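Local coordinates for coenzyme A transferase (Yersinia pestis, PDB 3QLI), which probably transfers coenzyme A between acyl-CoA thioesters and free carboxylates such as acetate, and is regarded as a potential virulence factor, at residues A[97-102]-A[133-138]; A[155-160]-A[197-202]; A[229-234]-A[409-414]; A[269-274]-A[300-305]. All blocks are in the same frame, centred on the assembly; numbering follows the deposited sequence.

Contact 1. Residues A[97-102]-A[133-138]; sequences YSMFVT and RLLAEE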
# COMPACT_ATOMS: atom_id res chain seq x y z
N TYR A 97 -23.53 -5.14 5.02
CA TYR A 97 -22.44 -5.04 4.06
C TYR A 97 -21.33 -4.34 4.81
O TYR A 97 -21.03 -3.17 4.59
CB TYR A 97 -22.88 -4.30 2.79
CG TYR A 97 -23.54 -5.26 1.81
CD1 TYR A 97 -22.94 -5.56 0.58
CD2 TYR A 97 -24.72 -5.92 2.14
CE1 TYR A 97 -23.52 -6.47 -0.29
CE2 TYR A 97 -25.31 -6.84 1.27
CZ TYR A 97 -24.70 -7.11 0.06
OH TYR A 97 -25.27 -8.01 -0.82
N SER A 98 -20.75 -5.08 5.75
CA SER A 98 -19.82 -4.54 6.72
C SER A 98 -18.50 -4.27 6.02
O SER A 98 -18.01 -5.10 5.26
CB SER A 98 -19.60 -5.55 7.84
OG SER A 98 -20.82 -6.19 8.17
N MET A 99 -17.92 -3.12 6.31
CA MET A 99 -16.65 -2.76 5.70
C MET A 99 -15.47 -2.89 6.68
O MET A 99 -14.31 -2.81 6.27
CB MET A 99 -16.76 -1.38 5.06
CG MET A 99 -17.85 -1.40 3.97
SD MET A 99 -18.23 0.16 3.17
CE MET A 99 -16.85 0.32 2.04
N PHE A 100 -15.80 -3.10 7.96
CA PHE A 100 -14.86 -3.58 8.98
C PHE A 100 -15.55 -4.77 9.61
O PHE A 100 -16.76 -4.75 9.81
CB PHE A 100 -14.70 -2.57 10.13
CG PHE A 100 -13.74 -1.45 9.87
CD1 PHE A 100 -12.86 -1.47 8.81
CD2 PHE A 100 -13.71 -0.36 10.74
CE1 PHE A 100 -11.97 -0.41 8.60
CE2 PHE A 100 -12.84 0.70 10.55
CZ PHE A 100 -11.96 0.67 9.47
N VAL A 101 -14.80 -5.82 9.94
CA VAL A 101 -15.38 -6.93 10.69
C VAL A 101 -14.95 -6.83 12.16
O VAL A 101 -13.78 -7.04 12.48
CB VAL A 101 -14.99 -8.30 10.07
CG1 VAL A 101 -15.49 -9.48 10.92
CG2 VAL A 101 -15.53 -8.41 8.64
N THR A 102 -15.88 -6.45 13.03
CA THR A 102 -15.59 -6.28 14.45
C THR A 102 -16.22 -7.40 15.28
O THR A 102 -16.78 -8.35 14.74
CB THR A 102 -16.09 -4.91 15.02
OG1 THR A 102 -17.50 -4.97 15.25
CG2 THR A 102 -15.77 -3.76 14.07
N ARG A 133 -15.16 8.17 -1.42
CA ARG A 133 -15.39 7.99 -2.84
C ARG A 133 -16.09 6.67 -3.14
O ARG A 133 -16.95 6.59 -4.01
CB ARG A 133 -14.07 8.05 -3.60
CG ARG A 133 -14.23 7.70 -5.05
CD ARG A 133 -12.88 7.46 -5.68
NE ARG A 133 -13.05 6.97 -7.04
CZ ARG A 133 -12.03 6.79 -7.87
NH1 ARG A 133 -10.81 7.06 -7.45
NH2 ARG A 133 -12.26 6.34 -9.09
N LEU A 134 -15.72 5.62 -2.43
CA LEU A 134 -16.30 4.32 -2.71
C LEU A 134 -17.78 4.30 -2.36
O LEU A 134 -18.60 3.82 -3.15
CB LEU A 134 -15.55 3.20 -1.97
CG LEU A 134 -15.73 1.76 -2.47
CD1 LEU A 134 -14.92 1.50 -3.73
CD2 LEU A 134 -15.28 0.83 -1.37
N LEU A 135 -18.14 4.83 -1.19
CA LEU A 135 -19.55 4.85 -0.81
C LEU A 135 -20.38 5.74 -1.74
O LEU A 135 -21.49 5.39 -2.16
CB LEU A 135 -19.70 5.30 0.65
CG LEU A 135 -19.25 4.24 1.65
CD1 LEU A 135 -18.96 4.85 3.02
CD2 LEU A 135 -20.30 3.12 1.74
N ALA A 136 -19.84 6.90 -2.06
CA ALA A 136 -20.60 7.90 -2.81
C ALA A 136 -20.71 7.53 -4.27
O ALA A 136 -21.71 7.84 -4.93
CB ALA A 136 -19.95 9.27 -2.66
N GLU A 137 -19.68 6.86 -4.79
CA GLU A 137 -19.56 6.70 -6.24
C GLU A 137 -19.73 5.27 -6.73
O GLU A 137 -20.65 5.00 -7.47
CB GLU A 137 -18.25 7.33 -6.75
CG GLU A 137 -18.27 8.86 -6.64
CD GLU A 137 -16.97 9.53 -7.04
OE1 GLU A 137 -16.16 8.93 -7.78
OE2 GLU A 137 -16.76 10.68 -6.61
N GLU A 138 -18.86 4.35 -6.34
CA GLU A 138 -19.01 2.98 -6.83
C GLU A 138 -20.25 2.31 -6.26
O GLU A 138 -20.99 1.64 -6.97
CB GLU A 138 -17.78 2.12 -6.52
CG GLU A 138 -16.68 2.24 -7.59
CD GLU A 138 -15.69 3.32 -7.24
OE1 GLU A 138 -16.02 4.19 -6.40
OE2 GLU A 138 -14.58 3.30 -7.81

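Contact 2. Residues A[155-160]-A[197-202]; sequences GYFSLG and SEVDAI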
# COMPACT_ATOMS: atom_id res chain seq x y z
N GLY A 155 -28.05 27.82 11.83
CA GLY A 155 -28.68 26.72 11.09
C GLY A 155 -27.82 25.49 10.86
O GLY A 155 -28.20 24.60 10.10
N TYR A 156 -26.66 25.41 11.52
CA TYR A 156 -25.74 24.29 11.33
C TYR A 156 -25.80 23.27 12.44
O TYR A 156 -25.89 23.62 13.62
CB TYR A 156 -24.29 24.79 11.21
CG TYR A 156 -24.02 25.56 9.94
CD1 TYR A 156 -23.50 24.92 8.81
CD2 TYR A 156 -24.29 26.92 9.85
CE1 TYR A 156 -23.26 25.62 7.63
CE2 TYR A 156 -24.05 27.63 8.68
CZ TYR A 156 -23.54 26.97 7.57
OH TYR A 156 -23.31 27.66 6.41
N PHE A 157 -25.73 22.00 12.05
CA PHE A 157 -25.51 20.89 12.97
C PHE A 157 -24.06 20.45 12.82
O PHE A 157 -23.47 20.62 11.76
CB PHE A 157 -26.37 19.68 12.57
CG PHE A 157 -27.83 19.97 12.49
CD1 PHE A 157 -28.65 19.75 13.59
CD2 PHE A 157 -28.41 20.42 11.31
CE1 PHE A 157 -30.02 19.98 13.51
CE2 PHE A 157 -29.77 20.67 11.23
CZ PHE A 157 -30.58 20.44 12.35
N SER A 158 -23.49 19.85 13.85
CA SER A 158 -22.15 19.29 13.72
C SER A 158 -22.18 17.77 13.73
O SER A 158 -22.91 17.16 14.51
CB SER A 158 -21.26 19.78 14.88
OG SER A 158 -20.02 19.11 14.88
N LEU A 159 -21.36 17.15 12.88
CA LEU A 159 -21.12 15.71 12.94
C LEU A 159 -20.35 15.26 14.21
O LEU A 159 -20.22 14.06 14.49
CB LEU A 159 -20.34 15.25 11.70
CG LEU A 159 -21.08 15.43 10.37
CD1 LEU A 159 -20.17 15.00 9.23
CD2 LEU A 159 -22.38 14.62 10.37
N GLY A 160 -19.83 16.21 14.97
CA GLY A 160 -19.27 15.89 16.28
C GLY A 160 -18.11 14.91 16.25
O GLY A 160 -17.04 15.24 15.73
N SER A 197 -30.45 23.34 5.56
CA SER A 197 -30.94 23.27 4.19
C SER A 197 -30.46 22.00 3.48
O SER A 197 -30.98 21.65 2.42
CB SER A 197 -30.54 24.52 3.39
OG SER A 197 -29.13 24.61 3.24
N GLU A 198 -29.49 21.32 4.06
CA GLU A 198 -28.91 20.10 3.50
C GLU A 198 -29.41 18.84 4.21
O GLU A 198 -28.96 17.74 3.92
CB GLU A 198 -27.39 20.12 3.62
CG GLU A 198 -26.69 20.55 2.36
CD GLU A 198 -26.61 22.05 2.22
OE1 GLU A 198 -25.81 22.66 2.96
OE2 GLU A 198 -27.34 22.62 1.37
N VAL A 199 -30.32 19.02 5.16
CA VAL A 199 -30.83 17.94 5.99
C VAL A 199 -32.27 17.64 5.55
O VAL A 199 -33.06 18.56 5.32
CB VAL A 199 -30.78 18.35 7.47
CG1 VAL A 199 -31.50 17.34 8.36
CG2 VAL A 199 -29.31 18.54 7.92
N ASP A 200 -32.61 16.37 5.39
CA ASP A 200 -33.93 16.05 4.88
C ASP A 200 -34.94 15.81 5.98
O ASP A 200 -36.14 16.09 5.82
CB ASP A 200 -33.87 14.86 3.93
CG ASP A 200 -33.13 15.19 2.66
OD1 ASP A 200 -33.72 15.85 1.78
OD2 ASP A 200 -31.96 14.79 2.55
N ALA A 201 -34.47 15.30 7.11
CA ALA A 201 -35.36 15.05 8.24
C ALA A 201 -34.58 15.03 9.54
O ALA A 201 -33.39 14.68 9.55
CB ALA A 201 -36.13 13.75 8.05
N ILE A 202 -35.26 15.37 10.62
CA ILE A 202 -34.65 15.51 11.94
C ILE A 202 -35.45 14.77 13.01
O ILE A 202 -36.68 14.89 13.07
CB ILE A 202 -34.62 16.99 12.36
CG1 ILE A 202 -33.90 17.82 11.29
CG2 ILE A 202 -33.99 17.14 13.76
CD1 ILE A 202 -34.21 19.33 11.38

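Contact 3. Residues A[229-234]-A[409-414]; sequences ADLVPD and THYIVT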
# COMPACT_ATOMS: atom_id res chain seq x y z
N ALA A 229 7.95 5.23 23.99
CA ALA A 229 8.17 6.63 24.35
C ALA A 229 9.60 7.07 24.03
O ALA A 229 9.83 8.22 23.67
CB ALA A 229 7.84 6.88 25.82
N ASP A 230 10.57 6.17 24.17
CA ASP A 230 11.95 6.51 23.85
C ASP A 230 12.12 6.84 22.36
O ASP A 230 13.07 7.53 21.98
CB ASP A 230 12.90 5.37 24.22
CG ASP A 230 13.16 5.28 25.72
OD1 ASP A 230 12.76 6.20 26.47
OD2 ASP A 230 13.78 4.27 26.14
N LEU A 231 11.21 6.35 21.53
CA LEU A 231 11.26 6.56 20.09
C LEU A 231 10.48 7.80 19.65
O LEU A 231 10.42 8.11 18.46
CB LEU A 231 10.73 5.33 19.34
CG LEU A 231 11.54 4.04 19.49
CD1 LEU A 231 10.75 2.84 18.98
CD2 LEU A 231 12.87 4.16 18.77
N VAL A 232 9.87 8.50 20.61
CA VAL A 232 9.16 9.74 20.34
C VAL A 232 9.99 10.95 20.75
O VAL A 232 10.26 11.16 21.93
CB VAL A 232 7.82 9.79 21.11
CG1 VAL A 232 7.05 11.03 20.74
CG2 VAL A 232 7.00 8.53 20.81
N PRO A 233 10.41 11.77 19.77
CA PRO A 233 11.17 12.99 20.09
C PRO A 233 10.26 14.16 20.46
O PRO A 233 9.08 14.12 20.12
CB PRO A 233 11.90 13.29 18.79
CG PRO A 233 11.00 12.73 17.72
CD PRO A 233 10.31 11.53 18.32
N ASP A 234 10.77 15.20 21.13
CA ASP A 234 9.99 16.43 21.23
C ASP A 234 9.61 16.84 19.79
O ASP A 234 10.35 16.58 18.84
CB ASP A 234 10.76 17.57 21.92
CG ASP A 234 10.86 17.40 23.45
OD1 ASP A 234 9.91 16.89 24.10
OD2 ASP A 234 11.89 17.82 24.00
N THR A 409 6.72 -2.86 6.89
CA THR A 409 7.01 -2.74 8.31
C THR A 409 8.28 -1.93 8.55
O THR A 409 9.27 -2.09 7.85
CB THR A 409 7.11 -4.11 9.00
OG1 THR A 409 5.96 -4.89 8.68
CG2 THR A 409 7.19 -3.94 10.51
N HIS A 410 8.22 -1.06 9.55
CA HIS A 410 9.35 -0.21 9.89
C HIS A 410 9.95 -0.65 11.21
O HIS A 410 10.98 -1.32 11.25
CB HIS A 410 8.90 1.24 9.98
CG HIS A 410 10.02 2.22 10.13
ND1 HIS A 410 9.82 3.53 10.50
CD2 HIS A 410 11.35 2.09 9.94
CE1 HIS A 410 10.98 4.16 10.55
NE2 HIS A 410 11.92 3.31 10.21
N TYR A 411 9.28 -0.28 12.29
CA TYR A 411 9.73 -0.62 13.63
C TYR A 411 8.74 -1.52 14.33
O TYR A 411 7.55 -1.22 14.37
CB TYR A 411 9.82 0.65 14.48
CG TYR A 411 11.15 1.36 14.49
CD1 TYR A 411 12.16 0.96 15.36
CD2 TYR A 411 11.39 2.45 13.67
CE1 TYR A 411 13.38 1.62 15.38
CE2 TYR A 411 12.60 3.11 13.68
CZ TYR A 411 13.59 2.69 14.54
OH TYR A 411 14.79 3.35 14.55
N ILE A 412 9.21 -2.62 14.90
CA ILE A 412 8.33 -3.45 15.71
C ILE A 412 8.81 -3.41 17.15
O ILE A 412 10.00 -3.20 17.39
CB ILE A 412 8.30 -4.90 15.22
CG1 ILE A 412 9.72 -5.48 15.14
CG2 ILE A 412 7.56 -4.98 13.87
CD1 ILE A 412 9.75 -7.00 14.90
N VAL A 413 7.89 -3.59 18.09
CA VAL A 413 8.21 -3.49 19.51
C VAL A 413 7.45 -4.55 20.29
O VAL A 413 6.26 -4.76 20.06
CB VAL A 413 7.82 -2.12 20.08
CG1 VAL A 413 7.90 -2.13 21.63
CG2 VAL A 413 8.71 -1.02 19.48
N THR A 414 8.15 -5.22 21.21
CA THR A 414 7.51 -6.06 22.22
C THR A 414 8.10 -5.62 23.57
O THR A 414 8.88 -4.68 23.63
CB THR A 414 7.79 -7.58 22.02
OG1 THR A 414 9.17 -7.86 22.34
CG2 THR A 414 7.49 -8.05 20.58

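Contact 4. Residues A[269-274]-A[300-305]; sequences GLVDLI and QEMYEY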
# COMPACT_ATOMS: atom_id res chain seq x y z
N GLY A 269 -6.25 9.22 25.63
CA GLY A 269 -4.84 9.49 25.90
C GLY A 269 -4.33 10.72 25.18
O GLY A 269 -3.65 11.56 25.78
N LEU A 270 -4.65 10.84 23.89
CA LEU A 270 -4.21 11.99 23.12
C LEU A 270 -4.86 13.26 23.64
O LEU A 270 -4.23 14.31 23.69
CB LEU A 270 -4.54 11.81 21.62
CG LEU A 270 -3.62 10.85 20.85
CD1 LEU A 270 -4.07 10.72 19.39
CD2 LEU A 270 -2.16 11.31 20.95
N VAL A 271 -6.12 13.16 24.04
CA VAL A 271 -6.83 14.34 24.50
C VAL A 271 -6.23 14.79 25.83
O VAL A 271 -6.19 15.99 26.13
CB VAL A 271 -8.34 14.06 24.64
CG1 VAL A 271 -9.01 15.16 25.44
CG2 VAL A 271 -8.96 13.93 23.25
N ASP A 272 -5.75 13.83 26.62
CA ASP A 272 -5.08 14.19 27.88
C ASP A 272 -3.84 15.05 27.62
O ASP A 272 -3.59 16.04 28.32
CB ASP A 272 -4.71 12.92 28.66
CG ASP A 272 -4.10 13.23 30.02
OD1 ASP A 272 -4.85 13.69 30.91
OD2 ASP A 272 -2.89 13.01 30.19
N LEU A 273 -3.07 14.70 26.58
CA LEU A 273 -1.89 15.47 26.23
C LEU A 273 -2.26 16.87 25.75
O LEU A 273 -1.53 17.84 26.00
CB LEU A 273 -1.03 14.73 25.20
CG LEU A 273 -0.50 13.36 25.64
CD1 LEU A 273 0.29 12.72 24.50
CD2 LEU A 273 0.37 13.49 26.89
N ILE A 274 -3.39 17.00 25.06
CA ILE A 274 -3.88 18.32 24.69
C ILE A 274 -4.19 19.13 25.95
O ILE A 274 -3.72 20.26 26.12
CB ILE A 274 -5.15 18.24 23.82
CG1 ILE A 274 -4.84 17.56 22.48
CG2 ILE A 274 -5.69 19.64 23.55
CD1 ILE A 274 -6.09 17.40 21.59
N GLN A 300 -17.21 9.69 28.30
CA GLN A 300 -17.96 10.94 28.36
C GLN A 300 -17.07 12.15 28.60
O GLN A 300 -17.28 13.21 28.02
CB GLN A 300 -19.03 10.90 29.45
CG GLN A 300 -19.85 12.18 29.50
CD GLN A 300 -21.14 12.04 30.29
OE1 GLN A 300 -22.24 12.02 29.71
NE2 GLN A 300 -21.02 11.94 31.61
N GLU A 301 -16.08 11.99 29.48
CA GLU A 301 -15.19 13.10 29.80
C GLU A 301 -14.47 13.60 28.55
O GLU A 301 -14.31 14.81 28.37
CB GLU A 301 -14.17 12.69 30.85
CG GLU A 301 -12.92 13.55 30.83
CD GLU A 301 -12.13 13.48 32.12
OE1 GLU A 301 -11.29 12.56 32.26
OE2 GLU A 301 -12.34 14.36 32.99
N MET A 302 -14.04 12.69 27.69
CA MET A 302 -13.36 13.10 26.47
C MET A 302 -14.35 13.73 25.49
O MET A 302 -14.04 14.74 24.86
CB MET A 302 -12.66 11.92 25.79
CG MET A 302 -11.90 12.34 24.54
SD MET A 302 -11.54 10.98 23.42
CE MET A 302 -13.11 10.87 22.56
N TYR A 303 -15.53 13.14 25.35
CA TYR A 303 -16.53 13.70 24.44
C TYR A 303 -16.91 15.14 24.81
O TYR A 303 -17.02 16.01 23.93
CB TYR A 303 -17.79 12.82 24.40
CG TYR A 303 -17.59 11.40 23.88
CD1 TYR A 303 -16.84 11.15 22.73
CD2 TYR A 303 -18.17 10.32 24.54
CE1 TYR A 303 -16.67 9.85 22.26
CE2 TYR A 303 -18.00 9.01 24.08
CZ TYR A 303 -17.25 8.79 22.93
OH TYR A 303 -17.09 7.50 22.46
N GLU A 304 -17.12 15.39 26.10
CA GLU A 304 -17.49 16.73 26.57
C GLU A 304 -16.39 17.74 26.25
O GLU A 304 -16.66 18.88 25.87
CB GLU A 304 -17.77 16.72 28.07
CG GLU A 304 -19.03 15.95 28.45
CD GLU A 304 -19.14 15.67 29.95
OE1 GLU A 304 -20.23 15.25 30.40
OE2 GLU A 304 -18.13 15.86 30.68
N TYR A 305 -15.15 17.29 26.41
CA TYR A 305 -13.99 18.15 26.17
C TYR A 305 -13.88 18.63 24.72
O TYR A 305 -13.36 19.71 24.46
CB TYR A 305 -12.70 17.44 26.61
CG TYR A 305 -11.49 18.33 26.50
CD1 TYR A 305 -11.24 19.32 27.46
CD2 TYR A 305 -10.59 18.20 25.45
CE1 TYR A 305 -10.13 20.15 27.36
CE2 TYR A 305 -9.48 19.02 25.35
CZ TYR A 305 -9.26 20.00 26.31
OH TYR A 305 -8.15 20.82 26.21

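Contact 1. Residues A[97-102]-A[133-138]
The chain leaves strand 94-98 through a loop that stays well clear of helix 131-139, the nearest alpha carbons, Met-99 CA and Leu-135 CA, being 10.4 Å apart. That gap is bridged from the loop side by one long side chain. Met-99 leaves the backbone toward the helix with CG anti to its own carbonyl carbon, runs straight through chi2, and then bends at the sulfur (chi3 78°), which places the thioether and the terminal methyl against two successive leucines. The methyl CE lies 3.8 Å from CD2 of Leu-134, meeting it at a slant, whereas SD lies 3.9 Å from CD2 of Leu-135, Met-99 and Leu-135 passing alongside each other in opposite senses. Leu-134 starts out toward the loop; Leu-135 starts off to one side, and only its branched end closes on the sulfur. Phe-75 adds to the packing on Met-99, and Leu-135 also rests on Tyr-73 and on Ile-169 of helix 166-172, so the contact belongs to the helix-on-sheet packing of the parallel N-terminal sheet. The helix faces the dimer partner as well: Leu-134 packs on Gly-423 of the second subunit, and Arg-133 makes a cation-pi contact with Tyr-371 of that subunit. Beyond the methionine the loop runs into helix 103-114, which carries Ala-103 and Arg-106, residues seen to bind coenzyme A. All three touching side chains are buried and meet through methyl groups and a thioether alone, which implies cohesion by dispersion and exclusion of water, with no directional bond fixing the spacing of loop and helix.

Contact 2. Residues A[155-160]-A[197-202]
Ser-158 OG, one residue along the strand from the Phe-157 that reaches segment 197-202, is held by two backbone amides. It accepts the N-H of Gly-160 at 2.9 Å (Gly-160 N to Ser-158 OG) with an angle of 153° at the hydrogen, an ST turn, and is also hydrogen-bonded to Val-187 N. The turn bends the chain at the end of strand 156-158, and the positive phi of Gly-160 suits that bend. Phe-157 itself points the other way, toward segment 197-202, its ring anti to the carbonyl carbon (chi1 -56°). Two aliphatic tips meet it. CG2 of Val-199 stands 4.0 Å from both CD2 and CE2 of Phe-157, the valine crossing the phenylalanine side chain at roughly a right angle. Farther out, Ile-202 CD1 comes within 3.9 Å of Phe-157 CZ at the far end of the ring; the isoleucine is extended, with CD1 anti to CA about the CB-CG1 bond (chi2 161°), which carries the methyl out to the ring from strand 201-204. The remaining neighbours of the ring include Val-148 and Val-180 of the parallel sheet and Tyr-22 of helix 18-25. The contact thus fastens the small two-stranded antiparallel sheet of strands 156-158 and 193-195 over the edge of the N-terminal six-stranded sheet, where 201-204 is the outermost strand. Asp-200, between the two aliphatic residues, turns aside to a salt bridge with Arg-175. Ser-158 and Asp-200 thus find polar partners away from the interface, while the join between the segments is apolar and probably depends on burial of the phenyl ring.

Contact 3. Residues A[229-234]-A[409-414]
Leu-231 rests against two side chains that project from the same side of strand 411-414, Tyr-411 and Val-413, while the intervening Ile-412 points away. The leucine leaves its backbone toward the strand and divides its branches: CD2 lies 4.3 Å from CE1 of Tyr-411, and CD1 lies 4.4 Å from CG2 of Val-413. The approach to the tyrosine ring is oblique, and both distances are those of relaxed van der Waals contact. Tyr-411 is twisted off a staggered position (chi1 -92°), and the other flank of its ring is engaged locally, since CD2 of Tyr-411 sits 3.5 Å above the plane of the His-410 ring, over its centre. That imidazole is fixed in turn, ND1 of His-410 being hydrogen-bonded to Ser-378 N. Ile-379 of the adjoining strand 377-381 touches both Leu-231 and Val-413, and Arg-377 of that strand packs on Tyr-411 while donating to the carbonyl O of Leu-231. Leu-231, in the loop just after helix 220-230, is in this way laid over the mixed C-terminal sheet of the alpha/beta fold, toward the edge farther from strand 260-261. The leucine and tyrosine are partly exposed, unlike the buried valine. Between the segments the chemistry is apolar and loose, which implies weak, non-directional cohesion; the directional bond here is the one from Arg-377 to the carbonyl O of Leu-231.

Contact 4. Residues A[269-274]-A[300-305]
Val-271 presents both of its methyls to helix 300-306, each to a different partner. With CG1 anti to the backbone N (chi1 166°), that methyl is directed at Tyr-305, its nearest ring atom being CD2 at 3.4 Å, a tight spacing for two carbons, and it approaches the ring obliquely. The other methyl, CG2, meets Met-302 CG at 3.6 Å and Met-302 SD at 3.9 Å, the two side chains crossing at about a right angle. Met-302 stays extended from its helix as far as the sulfur, where a bend at chi3 (82°) turns the terminal methyl aside, leaving the stem of the side chain against the valine. The two helices here run at 51° to each other, and the axes of the two short segments come within 10.5 Å of each other. Helix 268-276 is one of the helices packed on the mixed sheet of the C-terminal half, in a layered alpha/beta arrangement: Leu-270 and Leu-273 rest on Leu-238 of strand 237-240, and Val-271 faces off that sheet to receive the second helix. Helix 268-276 follows closely in the chain on Glu-264, the glutamate seen covalently linked to coenzyme A. Tyr-305 extends alongside Val-271 in the opposite sense and carries its hydroxyl to Ile-274, where CG2 lies 3.8 Å from Tyr-305 OH, at the ring edge and near its plane. Ile-274 reaches that spot through its CG2 branch and also packs on Ile-261. Arg-275 makes a cation-pi contact with the same tyrosine ring.

Overall arrangement
Contacts 1 and 2 both reach the parallel N-terminal sheet, at its two outermost strands, 94-98 and 201-204, with centres 23 Å apart. Their touching residues are all buried, whereas contacts 3 and 4, which involve the mixed C-terminal sheet and its helices, are partly exposed. Contact 4 lies, in sequence, between the two segments of contact 3, and their nearest atoms are about 8 Å apart. All four meet through apolar side chains, but with different means: a methionine thioether in contact 1, a phenyl ring in contact 2, a loosely held leucine in contact 3 and close helix-helix packing in contact 4. Contact 1 alone has segments touched by the second subunit.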